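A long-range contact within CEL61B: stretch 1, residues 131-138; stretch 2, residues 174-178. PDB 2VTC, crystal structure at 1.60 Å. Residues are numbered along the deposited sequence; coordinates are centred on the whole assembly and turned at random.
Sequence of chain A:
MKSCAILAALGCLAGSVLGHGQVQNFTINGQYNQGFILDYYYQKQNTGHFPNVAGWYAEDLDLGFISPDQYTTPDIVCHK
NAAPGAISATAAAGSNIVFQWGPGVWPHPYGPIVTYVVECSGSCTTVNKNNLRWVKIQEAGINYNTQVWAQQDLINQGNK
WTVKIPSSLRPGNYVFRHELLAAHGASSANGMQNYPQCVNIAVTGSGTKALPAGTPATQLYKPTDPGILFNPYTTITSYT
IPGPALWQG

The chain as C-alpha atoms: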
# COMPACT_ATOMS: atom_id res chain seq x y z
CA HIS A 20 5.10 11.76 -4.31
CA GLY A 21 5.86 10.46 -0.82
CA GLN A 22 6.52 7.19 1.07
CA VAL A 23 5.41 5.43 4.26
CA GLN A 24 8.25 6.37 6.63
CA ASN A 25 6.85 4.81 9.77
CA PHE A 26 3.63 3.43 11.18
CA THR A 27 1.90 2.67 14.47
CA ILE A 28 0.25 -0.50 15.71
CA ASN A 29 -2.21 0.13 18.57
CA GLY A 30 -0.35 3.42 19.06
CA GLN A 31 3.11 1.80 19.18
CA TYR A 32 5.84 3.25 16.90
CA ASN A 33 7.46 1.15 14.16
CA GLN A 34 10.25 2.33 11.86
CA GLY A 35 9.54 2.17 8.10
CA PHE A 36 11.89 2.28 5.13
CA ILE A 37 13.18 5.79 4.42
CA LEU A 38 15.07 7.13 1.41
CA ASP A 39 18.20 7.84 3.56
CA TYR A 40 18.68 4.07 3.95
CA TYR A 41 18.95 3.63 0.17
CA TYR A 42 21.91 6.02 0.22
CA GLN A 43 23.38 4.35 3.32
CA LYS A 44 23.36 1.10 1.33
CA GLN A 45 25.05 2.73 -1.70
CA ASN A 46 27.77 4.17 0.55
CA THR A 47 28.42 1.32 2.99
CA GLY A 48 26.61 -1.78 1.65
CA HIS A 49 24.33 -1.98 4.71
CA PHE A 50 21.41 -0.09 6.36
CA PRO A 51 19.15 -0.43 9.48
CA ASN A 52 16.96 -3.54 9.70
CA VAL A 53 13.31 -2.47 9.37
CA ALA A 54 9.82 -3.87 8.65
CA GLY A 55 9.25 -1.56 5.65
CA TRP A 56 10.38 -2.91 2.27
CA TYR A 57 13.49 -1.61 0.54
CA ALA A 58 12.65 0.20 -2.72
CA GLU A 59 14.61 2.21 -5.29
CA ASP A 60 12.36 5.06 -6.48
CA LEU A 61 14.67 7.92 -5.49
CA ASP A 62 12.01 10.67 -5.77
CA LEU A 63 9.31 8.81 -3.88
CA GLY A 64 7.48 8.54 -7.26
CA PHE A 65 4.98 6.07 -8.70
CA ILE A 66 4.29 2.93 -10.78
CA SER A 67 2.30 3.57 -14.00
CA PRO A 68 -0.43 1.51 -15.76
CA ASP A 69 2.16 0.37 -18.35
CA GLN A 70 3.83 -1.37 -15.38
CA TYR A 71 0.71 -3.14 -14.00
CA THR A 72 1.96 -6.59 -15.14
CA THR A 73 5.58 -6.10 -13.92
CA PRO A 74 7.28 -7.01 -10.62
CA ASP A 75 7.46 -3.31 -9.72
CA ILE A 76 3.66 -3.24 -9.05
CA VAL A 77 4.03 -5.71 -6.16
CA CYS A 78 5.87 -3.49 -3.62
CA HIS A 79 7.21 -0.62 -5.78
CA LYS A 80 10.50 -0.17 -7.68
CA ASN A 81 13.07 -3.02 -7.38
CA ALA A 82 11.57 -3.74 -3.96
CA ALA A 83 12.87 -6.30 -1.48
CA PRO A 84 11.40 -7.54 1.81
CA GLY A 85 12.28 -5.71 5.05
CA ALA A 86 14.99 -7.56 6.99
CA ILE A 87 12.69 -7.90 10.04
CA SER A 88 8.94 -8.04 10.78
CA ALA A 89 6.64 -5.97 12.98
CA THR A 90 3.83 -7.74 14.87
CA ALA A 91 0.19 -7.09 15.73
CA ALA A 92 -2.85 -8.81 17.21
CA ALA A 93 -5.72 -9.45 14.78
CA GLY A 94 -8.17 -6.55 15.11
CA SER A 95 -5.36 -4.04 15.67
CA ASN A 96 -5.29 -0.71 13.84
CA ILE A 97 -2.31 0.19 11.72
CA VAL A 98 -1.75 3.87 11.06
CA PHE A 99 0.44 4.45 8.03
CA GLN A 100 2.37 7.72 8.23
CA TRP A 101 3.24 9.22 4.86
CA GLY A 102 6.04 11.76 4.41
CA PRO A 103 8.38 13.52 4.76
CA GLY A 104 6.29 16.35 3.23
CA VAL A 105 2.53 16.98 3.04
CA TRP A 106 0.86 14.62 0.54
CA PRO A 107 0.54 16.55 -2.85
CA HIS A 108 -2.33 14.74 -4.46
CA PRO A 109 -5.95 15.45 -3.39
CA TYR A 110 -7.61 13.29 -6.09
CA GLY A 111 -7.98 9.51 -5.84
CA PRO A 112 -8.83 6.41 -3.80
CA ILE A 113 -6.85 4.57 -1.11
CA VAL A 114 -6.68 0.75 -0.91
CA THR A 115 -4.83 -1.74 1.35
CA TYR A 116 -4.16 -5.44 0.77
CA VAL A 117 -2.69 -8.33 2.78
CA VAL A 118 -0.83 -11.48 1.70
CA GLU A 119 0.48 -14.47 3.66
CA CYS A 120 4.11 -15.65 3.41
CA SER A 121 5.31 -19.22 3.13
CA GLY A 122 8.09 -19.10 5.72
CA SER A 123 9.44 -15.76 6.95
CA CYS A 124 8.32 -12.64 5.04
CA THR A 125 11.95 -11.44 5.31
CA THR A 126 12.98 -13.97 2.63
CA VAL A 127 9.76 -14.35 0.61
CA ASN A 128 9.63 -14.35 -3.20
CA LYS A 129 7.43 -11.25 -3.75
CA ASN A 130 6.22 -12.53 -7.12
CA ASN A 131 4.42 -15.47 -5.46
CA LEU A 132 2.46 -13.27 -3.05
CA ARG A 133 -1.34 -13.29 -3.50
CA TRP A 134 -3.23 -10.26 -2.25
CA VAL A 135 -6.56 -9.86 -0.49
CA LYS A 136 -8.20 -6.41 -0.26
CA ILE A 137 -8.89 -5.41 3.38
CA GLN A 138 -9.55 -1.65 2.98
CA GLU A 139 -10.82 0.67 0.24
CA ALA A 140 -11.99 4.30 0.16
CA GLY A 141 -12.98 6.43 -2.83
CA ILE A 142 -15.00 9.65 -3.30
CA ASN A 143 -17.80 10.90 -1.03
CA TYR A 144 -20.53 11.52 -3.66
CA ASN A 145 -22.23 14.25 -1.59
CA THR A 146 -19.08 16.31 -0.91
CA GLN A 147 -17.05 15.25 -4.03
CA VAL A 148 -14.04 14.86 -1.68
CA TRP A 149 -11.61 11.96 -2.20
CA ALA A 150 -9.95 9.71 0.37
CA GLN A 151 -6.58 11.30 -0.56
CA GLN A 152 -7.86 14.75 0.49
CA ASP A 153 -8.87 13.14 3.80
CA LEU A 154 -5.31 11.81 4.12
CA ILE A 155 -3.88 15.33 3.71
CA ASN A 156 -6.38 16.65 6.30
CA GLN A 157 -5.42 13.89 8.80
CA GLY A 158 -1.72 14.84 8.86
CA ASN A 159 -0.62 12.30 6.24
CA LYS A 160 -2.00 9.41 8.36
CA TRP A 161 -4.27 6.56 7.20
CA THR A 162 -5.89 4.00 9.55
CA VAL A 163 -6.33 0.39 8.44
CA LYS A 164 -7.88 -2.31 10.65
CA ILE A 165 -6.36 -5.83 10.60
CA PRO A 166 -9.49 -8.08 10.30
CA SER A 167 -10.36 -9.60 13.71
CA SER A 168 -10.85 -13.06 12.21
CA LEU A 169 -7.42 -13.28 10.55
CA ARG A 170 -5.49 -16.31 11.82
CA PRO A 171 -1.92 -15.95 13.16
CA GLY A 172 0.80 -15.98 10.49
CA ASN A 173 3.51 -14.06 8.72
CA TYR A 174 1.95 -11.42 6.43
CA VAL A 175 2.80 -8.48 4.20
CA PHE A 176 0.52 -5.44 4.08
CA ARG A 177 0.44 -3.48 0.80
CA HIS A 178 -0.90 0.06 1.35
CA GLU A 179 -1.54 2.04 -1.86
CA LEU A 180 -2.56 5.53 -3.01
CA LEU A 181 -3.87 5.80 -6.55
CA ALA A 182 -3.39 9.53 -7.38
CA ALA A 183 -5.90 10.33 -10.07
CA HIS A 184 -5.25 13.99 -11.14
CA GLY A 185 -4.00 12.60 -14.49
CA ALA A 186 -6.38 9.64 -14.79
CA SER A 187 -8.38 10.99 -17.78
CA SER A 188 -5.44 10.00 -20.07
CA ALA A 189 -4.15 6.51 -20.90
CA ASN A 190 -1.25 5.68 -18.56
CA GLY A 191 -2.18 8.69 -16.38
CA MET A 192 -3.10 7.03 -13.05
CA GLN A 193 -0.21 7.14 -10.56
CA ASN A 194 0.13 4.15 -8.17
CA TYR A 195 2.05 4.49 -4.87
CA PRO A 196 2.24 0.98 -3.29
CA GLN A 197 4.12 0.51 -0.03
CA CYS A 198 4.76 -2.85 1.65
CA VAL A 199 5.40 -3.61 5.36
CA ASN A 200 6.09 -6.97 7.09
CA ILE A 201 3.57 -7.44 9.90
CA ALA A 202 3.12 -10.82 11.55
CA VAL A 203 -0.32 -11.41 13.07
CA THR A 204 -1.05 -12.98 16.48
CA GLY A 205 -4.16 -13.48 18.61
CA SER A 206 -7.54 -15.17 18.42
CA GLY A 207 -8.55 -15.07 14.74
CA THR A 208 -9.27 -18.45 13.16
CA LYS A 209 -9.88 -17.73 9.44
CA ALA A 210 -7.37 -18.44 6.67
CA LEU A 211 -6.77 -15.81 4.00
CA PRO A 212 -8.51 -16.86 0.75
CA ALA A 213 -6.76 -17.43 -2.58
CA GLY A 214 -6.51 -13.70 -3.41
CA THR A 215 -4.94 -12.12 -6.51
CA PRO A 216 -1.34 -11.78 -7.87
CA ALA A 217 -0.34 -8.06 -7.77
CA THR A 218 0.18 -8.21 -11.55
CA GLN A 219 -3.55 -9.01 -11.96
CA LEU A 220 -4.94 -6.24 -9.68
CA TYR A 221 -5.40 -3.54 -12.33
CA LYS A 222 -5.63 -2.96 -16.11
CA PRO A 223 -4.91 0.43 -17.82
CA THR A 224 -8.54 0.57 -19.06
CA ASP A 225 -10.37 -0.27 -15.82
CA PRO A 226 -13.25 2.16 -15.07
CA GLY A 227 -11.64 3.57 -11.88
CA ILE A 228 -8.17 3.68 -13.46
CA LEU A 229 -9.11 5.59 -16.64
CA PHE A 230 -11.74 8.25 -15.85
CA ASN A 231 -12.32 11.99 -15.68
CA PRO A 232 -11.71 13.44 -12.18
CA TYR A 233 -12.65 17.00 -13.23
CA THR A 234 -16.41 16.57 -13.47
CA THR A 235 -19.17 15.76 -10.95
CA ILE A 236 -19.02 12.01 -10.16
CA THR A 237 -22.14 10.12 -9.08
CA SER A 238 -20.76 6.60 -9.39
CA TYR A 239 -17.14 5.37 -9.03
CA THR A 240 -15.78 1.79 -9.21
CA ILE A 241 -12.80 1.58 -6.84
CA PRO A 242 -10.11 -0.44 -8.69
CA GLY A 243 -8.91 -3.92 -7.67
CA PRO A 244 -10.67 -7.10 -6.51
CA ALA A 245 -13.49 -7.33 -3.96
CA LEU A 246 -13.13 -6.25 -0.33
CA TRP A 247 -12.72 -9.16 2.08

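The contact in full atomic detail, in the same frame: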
# COMPACT_ATOMS: atom_id res chain seq x y z
N ASN A 131 5.37 -14.40 -5.80
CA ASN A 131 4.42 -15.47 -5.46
C ASN A 131 3.37 -15.04 -4.46
O ASN A 131 2.49 -15.83 -4.09
CB ASN A 131 5.18 -16.70 -4.94
CG ASN A 131 6.02 -17.35 -6.00
OD1 ASN A 131 5.78 -17.18 -7.19
ND2 ASN A 131 7.02 -18.10 -5.57
N LEU A 132 3.44 -13.79 -4.00
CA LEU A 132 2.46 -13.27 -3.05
C LEU A 132 1.10 -13.09 -3.72
O LEU A 132 1.02 -12.68 -4.89
CB LEU A 132 2.93 -11.96 -2.42
CG LEU A 132 4.14 -12.06 -1.49
CD1 LEU A 132 4.63 -10.67 -1.09
CD2 LEU A 132 3.81 -12.90 -0.23
N ARG A 133 0.04 -13.42 -2.99
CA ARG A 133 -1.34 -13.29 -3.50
C ARG A 133 -2.12 -12.41 -2.54
O ARG A 133 -2.17 -12.65 -1.35
CB ARG A 133 -2.03 -14.66 -3.68
CG ARG A 133 -1.24 -15.66 -4.56
CD ARG A 133 -1.95 -17.02 -4.72
NE ARG A 133 -3.26 -16.81 -5.32
CZ ARG A 133 -3.49 -16.82 -6.63
NH1 ARG A 133 -2.52 -17.13 -7.48
NH2 ARG A 133 -4.71 -16.55 -7.09
N TRP A 134 -2.73 -11.34 -3.08
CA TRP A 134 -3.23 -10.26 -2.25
C TRP A 134 -4.74 -10.28 -2.07
O TRP A 134 -5.48 -10.58 -3.00
CB TRP A 134 -2.84 -8.94 -2.93
CG TRP A 134 -1.36 -8.85 -3.07
CD1 TRP A 134 -0.62 -9.15 -4.18
CD2 TRP A 134 -0.44 -8.45 -2.06
NE1 TRP A 134 0.72 -8.98 -3.93
CE2 TRP A 134 0.87 -8.53 -2.64
CE3 TRP A 134 -0.57 -8.06 -0.71
CZ2 TRP A 134 2.03 -8.22 -1.91
CZ3 TRP A 134 0.60 -7.74 0.00
CH2 TRP A 134 1.88 -7.84 -0.61
N VAL A 135 -5.16 -9.95 -0.85
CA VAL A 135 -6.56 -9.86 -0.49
C VAL A 135 -6.87 -8.44 -0.02
O VAL A 135 -6.22 -7.95 0.87
CB VAL A 135 -6.87 -10.89 0.64
CG1 VAL A 135 -8.28 -10.75 1.13
CG2 VAL A 135 -6.63 -12.32 0.12
N LYS A 136 -7.86 -7.79 -0.65
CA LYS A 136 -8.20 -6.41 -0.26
C LYS A 136 -8.86 -6.37 1.12
O LYS A 136 -9.85 -7.06 1.35
CB LYS A 136 -9.15 -5.80 -1.29
CG LYS A 136 -9.44 -4.30 -1.04
CD LYS A 136 -10.45 -3.77 -2.05
CE LYS A 136 -9.79 -3.26 -3.34
NZ LYS A 136 -10.80 -2.95 -4.41
N ILE A 137 -8.32 -5.55 2.02
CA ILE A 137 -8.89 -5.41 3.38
C ILE A 137 -9.38 -3.99 3.71
O ILE A 137 -9.98 -3.77 4.76
CB ILE A 137 -7.91 -5.92 4.48
CG1 ILE A 137 -6.60 -5.10 4.50
CG2 ILE A 137 -7.67 -7.43 4.30
CD1 ILE A 137 -5.84 -5.14 5.80
N GLN A 138 -9.11 -3.05 2.81
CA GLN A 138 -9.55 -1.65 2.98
C GLN A 138 -9.65 -0.96 1.61
O GLN A 138 -8.81 -1.15 0.74
CB GLN A 138 -8.57 -0.91 3.90
CG GLN A 138 -8.84 0.61 4.13
CD GLN A 138 -8.28 1.49 3.01
OE1 GLN A 138 -7.20 1.24 2.45
NE2 GLN A 138 -9.03 2.56 2.68
N TYR A 174 2.64 -12.11 7.54
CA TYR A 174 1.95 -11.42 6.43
C TYR A 174 2.70 -10.17 5.98
O TYR A 174 3.55 -9.61 6.72
CB TYR A 174 0.52 -10.99 6.85
CG TYR A 174 -0.38 -12.13 7.29
CD1 TYR A 174 -1.16 -12.82 6.35
CD2 TYR A 174 -0.46 -12.50 8.63
CE1 TYR A 174 -2.00 -13.87 6.73
CE2 TYR A 174 -1.30 -13.55 9.03
CZ TYR A 174 -2.06 -14.23 8.08
OH TYR A 174 -2.89 -15.27 8.43
N VAL A 175 2.38 -9.76 4.75
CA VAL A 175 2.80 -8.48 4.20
C VAL A 175 1.54 -7.66 3.97
O VAL A 175 0.54 -8.17 3.43
CB VAL A 175 3.55 -8.67 2.86
CG1 VAL A 175 4.12 -7.34 2.37
CG2 VAL A 175 4.75 -9.63 3.04
N PHE A 176 1.61 -6.39 4.34
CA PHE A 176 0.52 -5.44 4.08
C PHE A 176 0.95 -4.47 2.98
O PHE A 176 2.05 -3.90 3.06
CB PHE A 176 0.14 -4.69 5.35
CG PHE A 176 -0.59 -5.53 6.33
CD1 PHE A 176 -1.97 -5.49 6.42
CD2 PHE A 176 0.11 -6.45 7.11
CE1 PHE A 176 -2.66 -6.30 7.32
CE2 PHE A 176 -0.57 -7.29 8.00
CZ PHE A 176 -1.96 -7.21 8.12
N ARG A 177 0.12 -4.32 1.95
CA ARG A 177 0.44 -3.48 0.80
C ARG A 177 -0.57 -2.33 0.78
O ARG A 177 -1.73 -2.54 0.45
CB ARG A 177 0.38 -4.31 -0.49
CG ARG A 177 0.63 -3.59 -1.82
CD ARG A 177 0.35 -4.56 -2.96
NE ARG A 177 0.63 -3.90 -4.24
CZ ARG A 177 -0.23 -3.06 -4.83
NH1 ARG A 177 -1.44 -2.79 -4.28
NH2 ARG A 177 0.14 -2.47 -5.98
N HIS A 178 -0.08 -1.15 1.18
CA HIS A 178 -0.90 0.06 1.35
C HIS A 178 -0.66 0.97 0.13
O HIS A 178 0.51 1.25 -0.19
CB HIS A 178 -0.47 0.75 2.65
CG HIS A 178 -1.17 2.05 2.92
ND1 HIS A 178 -2.55 2.15 3.03
CD2 HIS A 178 -0.68 3.29 3.14
CE1 HIS A 178 -2.87 3.41 3.28
NE2 HIS A 178 -1.76 4.12 3.35

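The two stretches meet through side chains, with no hydrogen bond passing between them. Their strand axes come no closer than 8.6 Å and their N-to-C directions differ by 60°, so the backbones are too far apart and too strongly crossed to pair as neighbours in a sheet. The nearest CA pairs agree: Leu132 CA lies 8.7 Å from Val175 CA, and Trp134 CA lies 8.3 Å from Arg177 CA. Some 294 Å² of surface, both sides summed, is buried in the gap.

Asn131 takes no part; its side chain is out of reach of stretch 2. Leu132 supplies the first contact. Its CA-to-CB bond points toward the other stretch, and the m,t rotamer brings CD1 to 4.3 Å from Val175 CG2, a loose apolar approach. Arg133 is again out of reach.

Trp134 dominates the contact, with 85 Å² covered by stretch 2, the largest share of any residue here. At chi1 -59° and chi2 98°, its indole extends across the gap and meets partners in two distinct ways. At the ring edge, near the ring plane, CZ3 comes to 3.5 Å from Val175 O, while CH2 packs at 3.8 Å against Val175 CG1. Over one face lies the start of the Arg177 side chain: Arg177 CB is 3.5 Å from Trp134 CZ3 and 3.9 Å from the centroid of the six-membered ring, 29° off its normal, which fits a CH-pi contact. With its first three chi angles all t, Arg177 is extended and runs along the indole. Its CZ stands almost directly above the five-membered ring, 4° off the normal, but 6.0 Å from that ring's centroid. The direction suits a cation-pi interaction; the length makes it at most a weak attraction. These distances place the closer packing on Trp134 at the aliphatic beginning of the side chain; the guanidinium nitrogens find their hydrogen bonds outside the two stretches.

Val135 and Lys136 do not reach stretch 2. Ile137 does, by a separate route: its CA-to-CB bond points toward stretch 2, and its CD1 comes to 3.7 Å from Phe176 CE1, at the edge of the phenyl ring and near its plane. Phe176 starts with its CA-to-CB bond directed away, yet the end of its side chain comes nearer, which makes this apolar contact possible. The CA-to-CB bond of Gln138 also points toward stretch 2, but its OE1 stays 4.8 Å from His178 ND1, too far for contact, and its amide is hydrogen-bonded elsewhere in the structure.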